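Local structure of fructose-bisphosphate aldolase (Thermus caldophilus, 2FJK) at residues E109-E114 with A131-L136; I160-T165 with V201-V206; E28-I33 with V44-S49; A32-A37 with V73-H78; P272-F275 with K279-G282. The protein belongs to the class II fructose-bisphosphate aldolases, enzymes built on the TIM-barrel fold, and carries bound 1,3-dihydroxyacetonephosphate in this structure. All blocks are in the same frame, centred on the assembly; numbering follows the deposited sequence.

Interaction 1: E109-E114 with A131-L136; sequences ETNVRE and AELGRL
N111 reaches from helix 108-124 to the backbone of E132 with its side-chain amide, and this single polar reach carries the contact. The two partners belong to the beta-alpha-beta unit of strand 98-101, helix 108-124 and strand 128-133 in the TIM barrel, so the bond ties the helix to the strand that follows it. N111 ND2 donates to E132 O over 3.3 Å. The bond is long but nearly straight, with 170° at the hydrogen. The nitrogen lies in the carbonyl plane, with a C=O...N angle of 154°, and the acceptor in turn lies close to the plane of the N111 amide, so the N-H and the carbonyl meet nearly in both planes. With CG held anti to the backbone N (chi1 -168°), the amide leans out from the helix toward the strand. Beside the bond, L133 starts out to one flank of the contact but its end turns in, bringing CD1 to 4.1 Å from N111 ND2.

In the next shell, F161 from helix 155-164 packs against both N111 and A131. The side chain of E132 sets out away from the helix, and bound 1,3-dihydroxyacetonephosphate lies about 8 Å from this side chain. L133, beyond the bond, offers its carbonyl O to T153 OG1.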
# COMPACT_ATOMS: atom_id res chain seq x y z
N GLU A 109 -37.25 15.21 -7.67
CA GLU A 109 -36.33 16.35 -7.57
C GLU A 109 -35.26 16.17 -6.50
O GLU A 109 -34.11 16.54 -6.71
CB GLU A 109 -37.11 17.65 -7.30
CG GLU A 109 -37.92 18.16 -8.50
CD GLU A 109 -37.06 18.41 -9.73
OE1 GLU A 109 -36.03 19.10 -9.60
OE2 GLU A 109 -37.43 17.92 -10.81
N THR A 110 -35.64 15.61 -5.36
CA THR A 110 -34.66 15.39 -4.29
C THR A 110 -33.68 14.29 -4.67
O THR A 110 -32.50 14.35 -4.33
CB THR A 110 -35.36 15.01 -2.97
OG1 THR A 110 -36.28 16.05 -2.61
CG2 THR A 110 -34.34 14.85 -1.83
N ASN A 111 -34.16 13.28 -5.39
CA ASN A 111 -33.33 12.17 -5.83
C ASN A 111 -32.29 12.76 -6.77
O ASN A 111 -31.08 12.59 -6.56
CB ASN A 111 -34.16 11.13 -6.58
CG ASN A 111 -33.42 9.82 -6.81
OD1 ASN A 111 -32.19 9.78 -6.76
ND2 ASN A 111 -34.16 8.75 -7.07
N VAL A 112 -32.78 13.46 -7.79
CA VAL A 112 -31.92 14.11 -8.78
C VAL A 112 -30.92 15.02 -8.09
O VAL A 112 -29.73 14.99 -8.41
CB VAL A 112 -32.75 14.96 -9.76
CG1 VAL A 112 -31.83 15.86 -10.58
CG2 VAL A 112 -33.56 14.06 -10.68
N ARG A 113 -31.40 15.82 -7.15
CA ARG A 113 -30.54 16.74 -6.42
C ARG A 113 -29.41 16.02 -5.70
O ARG A 113 -28.23 16.33 -5.90
CB ARG A 113 -31.36 17.51 -5.39
CG ARG A 113 -30.55 18.46 -4.52
CD ARG A 113 -31.34 18.80 -3.27
NE ARG A 113 -32.72 19.15 -3.61
CZ ARG A 113 -33.75 18.99 -2.79
NH1 ARG A 113 -33.57 18.47 -1.58
NH2 ARG A 113 -34.97 19.33 -3.19
N GLU A 114 -29.77 15.06 -4.85
CA GLU A 114 -28.79 14.29 -4.10
C GLU A 114 -27.82 13.55 -5.03
O GLU A 114 -26.61 13.65 -4.89
CB GLU A 114 -29.51 13.29 -3.19
CG GLU A 114 -30.25 13.92 -2.02
CD GLU A 114 -29.32 14.33 -0.90
OE1 GLU A 114 -28.41 13.54 -0.57
OE2 GLU A 114 -29.51 15.42 -0.33
N ALA A 131 -26.88 5.11 -9.84
CA ALA A 131 -28.02 5.73 -9.18
C ALA A 131 -29.24 4.88 -9.45
O ALA A 131 -29.29 4.16 -10.44
CB ALA A 131 -28.23 7.14 -9.71
N GLU A 132 -30.23 4.94 -8.56
CA GLU A 132 -31.42 4.15 -8.78
C GLU A 132 -32.70 4.96 -8.78
O GLU A 132 -32.86 5.91 -8.01
CB GLU A 132 -31.50 3.00 -7.77
CG GLU A 132 -31.51 3.40 -6.31
CD GLU A 132 -31.27 2.21 -5.39
OE1 GLU A 132 -32.02 1.20 -5.49
OE2 GLU A 132 -30.33 2.28 -4.56
N LEU A 133 -33.61 4.57 -9.67
CA LEU A 133 -34.91 5.21 -9.81
C LEU A 133 -35.94 4.10 -9.66
O LEU A 133 -35.87 3.08 -10.35
CB LEU A 133 -35.03 5.85 -11.19
CG LEU A 133 -36.28 6.68 -11.47
CD1 LEU A 133 -36.41 7.82 -10.43
CD2 LEU A 133 -36.17 7.24 -12.88
N GLY A 134 -36.89 4.30 -8.75
CA GLY A 134 -37.91 3.28 -8.52
C GLY A 134 -37.50 2.46 -7.31
O GLY A 134 -36.32 2.25 -7.07
N ARG A 135 -38.48 1.98 -6.55
CA ARG A 135 -38.19 1.19 -5.36
C ARG A 135 -38.08 -0.29 -5.69
O ARG A 135 -38.91 -0.83 -6.43
CB ARG A 135 -39.29 1.40 -4.33
CG ARG A 135 -39.01 0.77 -2.98
CD ARG A 135 -38.94 1.83 -1.91
NE ARG A 135 -40.09 2.73 -1.99
CZ ARG A 135 -40.33 3.72 -1.13
NH1 ARG A 135 -39.50 3.94 -0.12
NH2 ARG A 135 -41.40 4.48 -1.28
N LEU A 136 -37.06 -0.94 -5.14
CA LEU A 136 -36.85 -2.36 -5.39
C LEU A 136 -37.82 -3.19 -4.57
O LEU A 136 -37.47 -3.75 -3.53
CB LEU A 136 -35.42 -2.78 -5.03
CG LEU A 136 -34.30 -2.48 -6.04
CD1 LEU A 136 -32.98 -2.93 -5.45
CD2 LEU A 136 -34.58 -3.19 -7.34

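Interaction 2: I160-T165 with V201-V206; sequences IFMERT and VPAPLV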
# COMPACT_ATOMS: atom_id res chain seq x y z
N ILE A 160 -34.62 11.01 -18.26
CA ILE A 160 -34.54 12.33 -17.65
C ILE A 160 -33.68 12.34 -16.39
O ILE A 160 -32.87 13.25 -16.19
CB ILE A 160 -35.94 12.87 -17.30
CG1 ILE A 160 -36.78 12.99 -18.58
CG2 ILE A 160 -35.81 14.23 -16.64
CD1 ILE A 160 -38.22 13.38 -18.34
N PHE A 161 -33.86 11.32 -15.55
CA PHE A 161 -33.09 11.21 -14.31
C PHE A 161 -31.61 11.12 -14.68
O PHE A 161 -30.78 11.85 -14.14
CB PHE A 161 -33.51 9.96 -13.54
CG PHE A 161 -32.79 9.76 -12.23
CD1 PHE A 161 -32.94 10.68 -11.20
CD2 PHE A 161 -31.99 8.65 -12.03
CE1 PHE A 161 -32.31 10.49 -9.98
CE2 PHE A 161 -31.34 8.44 -10.81
CZ PHE A 161 -31.50 9.36 -9.78
N MSE A 162 -31.30 10.23 -15.61
CA MSE A 162 -29.93 10.02 -16.08
C MSE A 162 -29.31 11.25 -16.74
O MSE A 162 -28.11 11.48 -16.63
CB MSE A 162 -29.89 8.83 -17.04
CG MSE A 162 -30.05 7.49 -16.35
SE MSE A 162 -28.66 7.21 -15.02
CE MSE A 162 -27.39 6.27 -16.15
N GLU A 163 -30.12 12.05 -17.42
CA GLU A 163 -29.60 13.25 -18.06
C GLU A 163 -29.36 14.39 -17.06
O GLU A 163 -28.33 15.05 -17.11
CB GLU A 163 -30.53 13.70 -19.19
CG GLU A 163 -30.44 12.81 -20.43
CD GLU A 163 -31.48 13.15 -21.50
OE1 GLU A 163 -31.38 12.59 -22.61
OE2 GLU A 163 -32.38 13.97 -21.23
N ARG A 164 -30.31 14.61 -16.15
CA ARG A 164 -30.17 15.68 -15.16
C ARG A 164 -29.04 15.39 -14.18
O ARG A 164 -28.43 16.30 -13.63
CB ARG A 164 -31.49 15.89 -14.41
CG ARG A 164 -32.72 15.92 -15.31
CD ARG A 164 -33.82 16.77 -14.70
NE ARG A 164 -33.31 17.67 -13.67
CZ ARG A 164 -34.04 18.14 -12.66
NH1 ARG A 164 -35.31 17.78 -12.55
NH2 ARG A 164 -33.49 18.95 -11.77
N THR A 165 -28.79 14.11 -13.93
CA THR A 165 -27.69 13.71 -13.04
C THR A 165 -26.61 13.23 -14.00
O THR A 165 -26.90 12.90 -15.15
CB THR A 165 -28.07 12.54 -12.11
OG1 THR A 165 -28.24 11.34 -12.88
CG2 THR A 165 -29.36 12.84 -11.38
N VAL A 201 -32.51 4.53 -22.22
CA VAL A 201 -31.30 4.73 -21.44
C VAL A 201 -30.19 3.83 -21.95
O VAL A 201 -30.17 2.63 -21.67
CB VAL A 201 -31.55 4.45 -19.94
CG1 VAL A 201 -30.30 4.77 -19.14
CG2 VAL A 201 -32.73 5.26 -19.45
N PRO A 202 -29.25 4.40 -22.71
CA PRO A 202 -28.11 3.67 -23.28
C PRO A 202 -27.08 3.21 -22.25
O PRO A 202 -26.47 2.16 -22.41
CB PRO A 202 -27.53 4.68 -24.27
CG PRO A 202 -27.78 5.98 -23.59
CD PRO A 202 -29.20 5.82 -23.09
N ALA A 203 -26.91 3.99 -21.19
CA ALA A 203 -25.96 3.65 -20.13
C ALA A 203 -26.20 2.23 -19.62
O ALA A 203 -27.28 1.68 -19.76
CB ALA A 203 -26.09 4.63 -18.99
N PRO A 204 -25.16 1.60 -19.04
CA PRO A 204 -25.38 0.24 -18.54
C PRO A 204 -26.43 0.17 -17.43
O PRO A 204 -26.49 1.05 -16.58
CB PRO A 204 -23.98 -0.20 -18.09
CG PRO A 204 -23.23 1.07 -17.92
CD PRO A 204 -23.74 1.96 -19.00
N LEU A 205 -27.26 -0.86 -17.46
CA LEU A 205 -28.30 -1.05 -16.46
C LEU A 205 -27.87 -1.97 -15.34
O LEU A 205 -27.05 -2.87 -15.56
CB LEU A 205 -29.58 -1.60 -17.10
CG LEU A 205 -30.21 -0.74 -18.19
CD1 LEU A 205 -31.47 -1.40 -18.74
CD2 LEU A 205 -30.53 0.65 -17.66
N VAL A 206 -28.44 -1.77 -14.16
CA VAL A 206 -28.09 -2.56 -12.98
C VAL A 206 -29.27 -3.23 -12.31
O VAL A 206 -30.31 -2.62 -12.09
CB VAL A 206 -27.38 -1.68 -11.95
CG1 VAL A 206 -26.78 -2.55 -10.84
CG2 VAL A 206 -26.32 -0.85 -12.64
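M162, a selenomethionine, bridges from helix 155-164 to the turn that leads into barrel strand 205-207, touching V201 and A203 by two different parts of its chain. It is a small case of TIM-barrel packing: here an outer helix packs on the loop that leads into a barrel strand. The closer touch is at the tip: CE of M162 meets CB of A203 at 3.5 Å. Nearer the helix, M162 CG rests on V201 CG1 at 3.9 Å, the two side chains crossing at about a right angle. Bends at chi2 (-59°) and chi3 (-93°) kink the long chain, so that CG and CE meet separate partners. A167 and L170 also pack on M162 from the same chain.

Away from this touch the contact is looser. M162 and A203 are themselves partly exposed, while V201 is buried. I160, E163 and R164 are exposed on the helix and P202 is exposed on the turn, and none of them touches the opposite segment; R164 instead forms a salt bridge with E109. On the turn side, R13 NH1 donates to V201 O and more weakly to A203 O, while L205 and V206 pass into the sheet through backbone bonds to neighbouring strands.

The helix ends on a compact polar detail. T165, the first residue to leave helical geometry, turns its methyl CG2 over a face of the F161 ring, and F161 O accepts from both T165 OG1 (2.9 Å) and T165 N (3.0 Å), which approach from opposite faces of the carbonyl plane.

Interaction 3: E28-I33 with V44-S49; sequences EFTQAI and VILALS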
# COMPACT_ATOMS: atom_id res chain seq x y z
N GLU A 28 -12.33 -14.03 3.85
CA GLU A 28 -12.84 -15.23 3.17
C GLU A 28 -13.75 -14.96 1.97
O GLU A 28 -13.62 -15.63 0.93
CB GLU A 28 -13.56 -16.14 4.17
CG GLU A 28 -12.60 -16.94 5.08
CD GLU A 28 -12.20 -16.20 6.35
OE1 GLU A 28 -12.36 -14.96 6.41
OE2 GLU A 28 -11.71 -16.87 7.30
N PHE A 29 -14.67 -14.01 2.11
CA PHE A 29 -15.56 -13.70 1.00
C PHE A 29 -14.81 -13.03 -0.14
O PHE A 29 -15.08 -13.29 -1.31
CB PHE A 29 -16.71 -12.79 1.42
CG PHE A 29 -17.85 -13.50 2.11
CD1 PHE A 29 -17.72 -13.98 3.40
CD2 PHE A 29 -19.06 -13.67 1.45
CE1 PHE A 29 -18.77 -14.61 4.03
CE2 PHE A 29 -20.13 -14.30 2.08
CZ PHE A 29 -19.98 -14.78 3.37
N THR A 30 -13.85 -12.16 0.20
CA THR A 30 -13.11 -11.47 -0.83
C THR A 30 -12.24 -12.42 -1.65
O THR A 30 -12.13 -12.27 -2.86
CB THR A 30 -12.21 -10.37 -0.27
OG1 THR A 30 -12.96 -9.51 0.59
CG2 THR A 30 -11.65 -9.54 -1.42
N GLN A 31 -11.64 -13.39 -0.97
CA GLN A 31 -10.79 -14.37 -1.64
C GLN A 31 -11.62 -15.23 -2.58
O GLN A 31 -11.23 -15.45 -3.74
CB GLN A 31 -10.12 -15.27 -0.61
CG GLN A 31 -9.25 -14.53 0.38
CD GLN A 31 -8.63 -15.48 1.39
OE1 GLN A 31 -9.34 -16.20 2.09
NE2 GLN A 31 -7.31 -15.48 1.46
N ALA A 32 -12.74 -15.73 -2.07
CA ALA A 32 -13.62 -16.59 -2.86
C ALA A 32 -14.08 -15.88 -4.13
O ALA A 32 -14.01 -16.44 -5.23
CB ALA A 32 -14.84 -17.01 -2.03
N ILE A 33 -14.54 -14.65 -3.97
CA ILE A 33 -15.01 -13.88 -5.11
C ILE A 33 -13.92 -13.66 -6.15
O ILE A 33 -14.13 -13.94 -7.33
CB ILE A 33 -15.54 -12.51 -4.69
CG1 ILE A 33 -16.71 -12.67 -3.71
CG2 ILE A 33 -15.99 -11.75 -5.92
CD1 ILE A 33 -17.16 -11.35 -3.10
N VAL A 44 -15.01 -8.59 -12.60
CA VAL A 44 -15.84 -8.72 -11.41
C VAL A 44 -15.91 -7.42 -10.62
O VAL A 44 -15.04 -6.56 -10.74
CB VAL A 44 -15.29 -9.84 -10.47
CG1 VAL A 44 -13.98 -9.41 -9.84
CG2 VAL A 44 -16.32 -10.18 -9.38
N ILE A 45 -16.97 -7.28 -9.84
CA ILE A 45 -17.18 -6.11 -9.01
C ILE A 45 -17.27 -6.51 -7.55
O ILE A 45 -18.06 -7.40 -7.19
CB ILE A 45 -18.49 -5.37 -9.39
CG1 ILE A 45 -18.36 -4.76 -10.79
CG2 ILE A 45 -18.79 -4.28 -8.38
CD1 ILE A 45 -19.63 -4.09 -11.28
N LEU A 46 -16.46 -5.89 -6.70
CA LEU A 46 -16.51 -6.17 -5.27
C LEU A 46 -17.44 -5.12 -4.67
O LEU A 46 -17.17 -3.91 -4.71
CB LEU A 46 -15.10 -6.08 -4.66
CG LEU A 46 -14.15 -7.18 -5.14
CD1 LEU A 46 -12.83 -7.10 -4.40
CD2 LEU A 46 -14.79 -8.52 -4.89
N ALA A 47 -18.57 -5.57 -4.14
CA ALA A 47 -19.56 -4.67 -3.55
C ALA A 47 -19.50 -4.65 -2.04
O ALA A 47 -19.44 -5.69 -1.38
CB ALA A 47 -20.98 -5.07 -4.02
N LEU A 48 -19.50 -3.45 -1.48
CA LEU A 48 -19.48 -3.31 -0.05
C LEU A 48 -20.59 -2.37 0.42
O LEU A 48 -20.57 -1.19 0.13
CB LEU A 48 -18.14 -2.76 0.43
CG LEU A 48 -16.95 -3.71 0.48
CD1 LEU A 48 -16.43 -3.98 -0.94
CD2 LEU A 48 -15.87 -3.09 1.34
N SER A 49 -21.55 -2.91 1.16
CA SER A 49 -22.64 -2.10 1.67
C SER A 49 -22.06 -1.21 2.75
O SER A 49 -20.85 -1.26 3.04
CB SER A 49 -23.71 -3.00 2.30
OG SER A 49 -23.19 -3.62 3.47
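The beta-alpha-beta unit of strand 19-23, helix 27-38 and strand 44-47 supplies this contact, in which the helix lies against the strand that follows it. The local axes run nearly antiparallel, at 170°, and approach to 10.1 Å, a distance bridged entirely by hydrocarbon. I33 does most of the work. Its CG2 methyl comes within 3.6 Å of L46 CD2 and 3.8 Å of V44 CG2, so one branch touches two residues that lie two apart on the same strand. I33 and L46 run past each other in opposite directions, whereas I33 meets V44 at about a right angle. In I33 CG2 stands anti to the backbone N, which turns this branch to the strand.

One turn earlier, T30 adds a lighter touch, its CG2 4.0 Å from L46 CD1, so the two methyls of L46 are shared between the two helix residues. The hydroxyl of T30 is used elsewhere, in a bond to N26 O, just before the helix. V64 of helix 50-68 packs on T30 and L46 and widens the apolar layer, and F22 of strand 19-23 does so on I33 and V44. At the N-terminal end of the segment, E28 OE2 bonds Y55 OH and N26 ND2 of the second subunit. Methyls of an outer helix meeting the outward residues of an inner strand are what the helix-strand interface of a (beta/alpha)8, or TIM, barrel looks like.

Interaction 4: A32-A37 with V73-H78; sequences AILEAA and VPVAVH
L34 and A37, one turn apart on helix 27-38, rest on V75 and V73, two residues apart on the approach to and start of strand 75-78. L34 begins by heading along the contact rather than into it, but its chain then swings in: with chi1 at -72° and chi2 extended, the end of the side chain comes to the strand and CD2 lands 3.9 Å from V75 CG2. V75 answers at about a right angle. Its CG1 is the branch anti to the backbone N (chi1 173°), which leaves CG2, beside that nitrogen, as the one to meet the leucine.

The second pair is smaller. A37 presents CB to V73 CG2 at 4.0 Å, while V73 CG1 lies 3.7 Å from the carbonyl O of A37, so both branches touch A37, one at its CB and one at its carbonyl O. V73 carries CG2 in the crowded position between its backbone N and carbonyl carbon, and with this rotation both methyls come against A37.

L67 of helix 50-68 packs on L34 and A68 on V75, while V44 of the neighbouring strand lies against A37 and V75. Helix side chains thus span two adjacent parallel strands, as expected of the outer helical layer of a TIM barrel.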
# COMPACT_ATOMS: atom_id res chain seq x y z
N ALA A 32 -12.74 -15.73 -2.07
CA ALA A 32 -13.62 -16.59 -2.86
C ALA A 32 -14.08 -15.88 -4.13
O ALA A 32 -14.01 -16.44 -5.23
CB ALA A 32 -14.84 -17.01 -2.03
N ILE A 33 -14.54 -14.65 -3.97
CA ILE A 33 -15.01 -13.88 -5.11
C ILE A 33 -13.92 -13.66 -6.15
O ILE A 33 -14.13 -13.94 -7.33
CB ILE A 33 -15.54 -12.51 -4.69
CG1 ILE A 33 -16.71 -12.67 -3.71
CG2 ILE A 33 -15.99 -11.75 -5.92
CD1 ILE A 33 -17.16 -11.35 -3.10
N LEU A 34 -12.76 -13.15 -5.71
CA LEU A 34 -11.64 -12.87 -6.61
C LEU A 34 -11.02 -14.11 -7.25
O LEU A 34 -10.58 -14.07 -8.40
CB LEU A 34 -10.55 -12.08 -5.88
CG LEU A 34 -10.87 -10.62 -5.56
CD1 LEU A 34 -9.65 -9.96 -4.94
CD2 LEU A 34 -11.28 -9.89 -6.82
N GLU A 35 -10.97 -15.21 -6.51
CA GLU A 35 -10.41 -16.44 -7.05
C GLU A 35 -11.35 -16.95 -8.13
O GLU A 35 -10.91 -17.37 -9.21
CB GLU A 35 -10.24 -17.49 -5.96
CG GLU A 35 -9.10 -17.21 -5.02
CD GLU A 35 -9.04 -18.22 -3.89
OE1 GLU A 35 -9.27 -19.41 -4.17
OE2 GLU A 35 -8.76 -17.82 -2.74
N ALA A 36 -12.65 -16.89 -7.84
CA ALA A 36 -13.65 -17.32 -8.80
C ALA A 36 -13.46 -16.46 -10.05
O ALA A 36 -13.58 -16.95 -11.17
CB ALA A 36 -15.06 -17.11 -8.22
N ALA A 37 -13.12 -15.20 -9.86
CA ALA A 37 -12.89 -14.29 -10.98
C ALA A 37 -11.62 -14.68 -11.78
O ALA A 37 -11.64 -14.64 -13.01
CB ALA A 37 -12.78 -12.86 -10.49
N VAL A 73 -7.56 -9.78 -13.58
CA VAL A 73 -8.79 -9.57 -14.34
C VAL A 73 -9.31 -8.20 -13.94
O VAL A 73 -8.88 -7.66 -12.92
CB VAL A 73 -9.88 -10.64 -14.03
CG1 VAL A 73 -9.34 -12.03 -14.28
CG2 VAL A 73 -10.35 -10.50 -12.58
N PRO A 74 -10.22 -7.61 -14.73
CA PRO A 74 -10.74 -6.29 -14.36
C PRO A 74 -11.58 -6.40 -13.09
O PRO A 74 -12.48 -7.23 -13.02
CB PRO A 74 -11.59 -5.89 -15.56
CG PRO A 74 -10.99 -6.69 -16.71
CD PRO A 74 -10.72 -8.02 -16.06
N VAL A 75 -11.27 -5.57 -12.11
CA VAL A 75 -12.01 -5.57 -10.85
C VAL A 75 -12.41 -4.16 -10.44
O VAL A 75 -11.58 -3.25 -10.43
CB VAL A 75 -11.18 -6.17 -9.69
CG1 VAL A 75 -11.91 -5.98 -8.37
CG2 VAL A 75 -10.91 -7.65 -9.94
N ALA A 76 -13.68 -3.99 -10.09
CA ALA A 76 -14.20 -2.70 -9.63
C ALA A 76 -14.64 -2.86 -8.18
O ALA A 76 -15.14 -3.91 -7.79
CB ALA A 76 -15.38 -2.26 -10.49
N VAL A 77 -14.45 -1.80 -7.40
CA VAL A 77 -14.85 -1.80 -5.99
C VAL A 77 -15.97 -0.74 -5.84
O VAL A 77 -15.70 0.46 -5.89
CB VAL A 77 -13.65 -1.46 -5.10
CG1 VAL A 77 -14.06 -1.40 -3.64
CG2 VAL A 77 -12.54 -2.52 -5.31
N HIS A 78 -17.21 -1.21 -5.67
CA HIS A 78 -18.39 -0.33 -5.55
C HIS A 78 -19.00 -0.24 -4.15
O HIS A 78 -19.01 -1.22 -3.41
CB HIS A 78 -19.50 -0.77 -6.51
CG HIS A 78 -19.16 -0.62 -7.96
ND1 HIS A 78 -20.11 -0.39 -8.92
CD2 HIS A 78 -17.97 -0.69 -8.61
CE1 HIS A 78 -19.53 -0.32 -10.11
NE2 HIS A 78 -18.23 -0.49 -9.94

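Interaction 5: P272-F275 with K279-G282; sequences PKEF and KYLG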
# COMPACT_ATOMS: atom_id res chain seq x y z
N PRO A 272 -18.40 -31.61 16.34
CA PRO A 272 -18.50 -30.84 17.58
C PRO A 272 -17.14 -30.59 18.25
O PRO A 272 -17.00 -29.64 19.01
CB PRO A 272 -19.42 -31.70 18.45
CG PRO A 272 -20.28 -32.41 17.45
CD PRO A 272 -19.29 -32.79 16.37
N LYS A 273 -16.15 -31.44 17.98
CA LYS A 273 -14.84 -31.26 18.61
C LYS A 273 -14.00 -30.19 17.92
O LYS A 273 -12.94 -29.82 18.40
CB LYS A 273 -14.06 -32.58 18.59
CG LYS A 273 -14.73 -33.73 19.33
CD LYS A 273 -13.89 -34.99 19.25
CE LYS A 273 -14.60 -36.19 19.86
NZ LYS A 273 -15.08 -35.92 21.25
N GLU A 274 -14.50 -29.68 16.80
CA GLU A 274 -13.77 -28.68 16.03
C GLU A 274 -13.83 -27.24 16.55
O GLU A 274 -14.92 -26.71 16.80
CB GLU A 274 -14.27 -28.71 14.59
CG GLU A 274 -13.47 -27.84 13.67
CD GLU A 274 -12.07 -28.36 13.48
OE1 GLU A 274 -11.90 -29.40 12.81
OE2 GLU A 274 -11.12 -27.74 14.02
N PHE A 275 -12.66 -26.62 16.71
CA PHE A 275 -12.60 -25.22 17.12
C PHE A 275 -11.55 -24.40 16.37
O PHE A 275 -11.27 -23.25 16.73
CB PHE A 275 -12.44 -25.10 18.65
CG PHE A 275 -11.22 -25.76 19.21
CD1 PHE A 275 -9.97 -25.16 19.10
CD2 PHE A 275 -11.32 -26.98 19.88
CE1 PHE A 275 -8.84 -25.76 19.65
CE2 PHE A 275 -10.20 -27.58 20.44
CZ PHE A 275 -8.96 -26.98 20.33
N LYS A 279 -11.21 -24.56 9.66
CA LYS A 279 -11.84 -25.84 9.36
C LYS A 279 -13.31 -25.65 8.96
O LYS A 279 -13.86 -26.48 8.24
CB LYS A 279 -11.75 -26.80 10.56
CG LYS A 279 -10.33 -27.23 10.94
CD LYS A 279 -9.66 -28.03 9.83
CE LYS A 279 -8.23 -28.38 10.21
NZ LYS A 279 -7.44 -28.86 9.04
N TYR A 280 -13.94 -24.58 9.43
CA TYR A 280 -15.32 -24.35 9.03
C TYR A 280 -15.49 -23.12 8.14
O TYR A 280 -16.42 -23.06 7.34
CB TYR A 280 -16.28 -24.30 10.25
CG TYR A 280 -15.92 -23.40 11.42
CD1 TYR A 280 -16.27 -22.05 11.41
CD2 TYR A 280 -15.27 -23.90 12.54
CE1 TYR A 280 -15.99 -21.22 12.51
CE2 TYR A 280 -14.98 -23.09 13.64
CZ TYR A 280 -15.34 -21.75 13.62
OH TYR A 280 -15.04 -20.94 14.70
N LEU A 281 -14.57 -22.16 8.25
CA LEU A 281 -14.65 -20.97 7.40
C LEU A 281 -14.03 -21.30 6.04
O LEU A 281 -14.37 -20.69 5.02
CB LEU A 281 -13.89 -19.79 8.02
CG LEU A 281 -14.40 -19.29 9.37
CD1 LEU A 281 -13.49 -18.16 9.84
CD2 LEU A 281 -15.85 -18.82 9.26
N GLY A 282 -13.10 -22.25 6.04
CA GLY A 282 -12.45 -22.66 4.80
C GLY A 282 -13.44 -23.32 3.86
O GLY A 282 -13.58 -22.91 2.71
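E274 and K279 cross at about a right angle, and what touches is the carboxylate of the one and the aliphatic base of the other. E274 CD sits 3.3 Å from both CB and CG of K279, with OE2 3.2 Å and OE1 3.3 Å from the same CG. Both oxygens therefore lie against methylene carbons rather than against the ammonium group. K279 itself leaves in another direction: after CG its chain bends at chi2 (-64°) and its end moves off, so that NZ remains 5.9 Å from E274 OE1. The opposite charges are near enough to attract each other through space, probably weakly, but their charged atoms do not touch.

The glutamate is placed by its own bend. CG stands anti to the backbone N (chi1 -173°), chi2 bends the chain, and OE2 accepts from D276 N, just ahead of helix 277-299. That bond may help fix the rotation of the group beside the lysine. This junction, a loop after helix 254-270 folding onto the start of the last long helix, belongs to an arm of the TIM-barrel chain that lies far from the chain centre and meets a second subunit.

Y280 also meets the glutamate chain. E274 CG approaches its ring at the edge, near the ring plane, at 4.5 Å from CD2. The tyrosine hydroxyl continues to T261 OG1 of the second subunit, which also bonds F275 O, while K273 NZ makes a salt bridge to E227 OE1 of that same subunit.

How the interactions relate
From the N terminus, interaction 3 closes first, linking helix 27-38 to strand 44-47 over a short loop. Interaction 4 starts from the same stretch, sharing A32 and I33, and closes later, at the neighbouring strand 75-78. Interaction 1 follows in series around 109-136, on the opposite side of the chain centre from both, and interaction 2 then closes a longer loop back to the sheet that interactions 3 and 4 also reach. Interactions 1 and 2 touch side by side, tying helices 108-124 and 155-164 to strand 128-133 and the loop into strand 205-207. Interaction 5 comes last, closes the shortest loop, and meets interaction 3 where L281 packs on E28; both contact the second subunit.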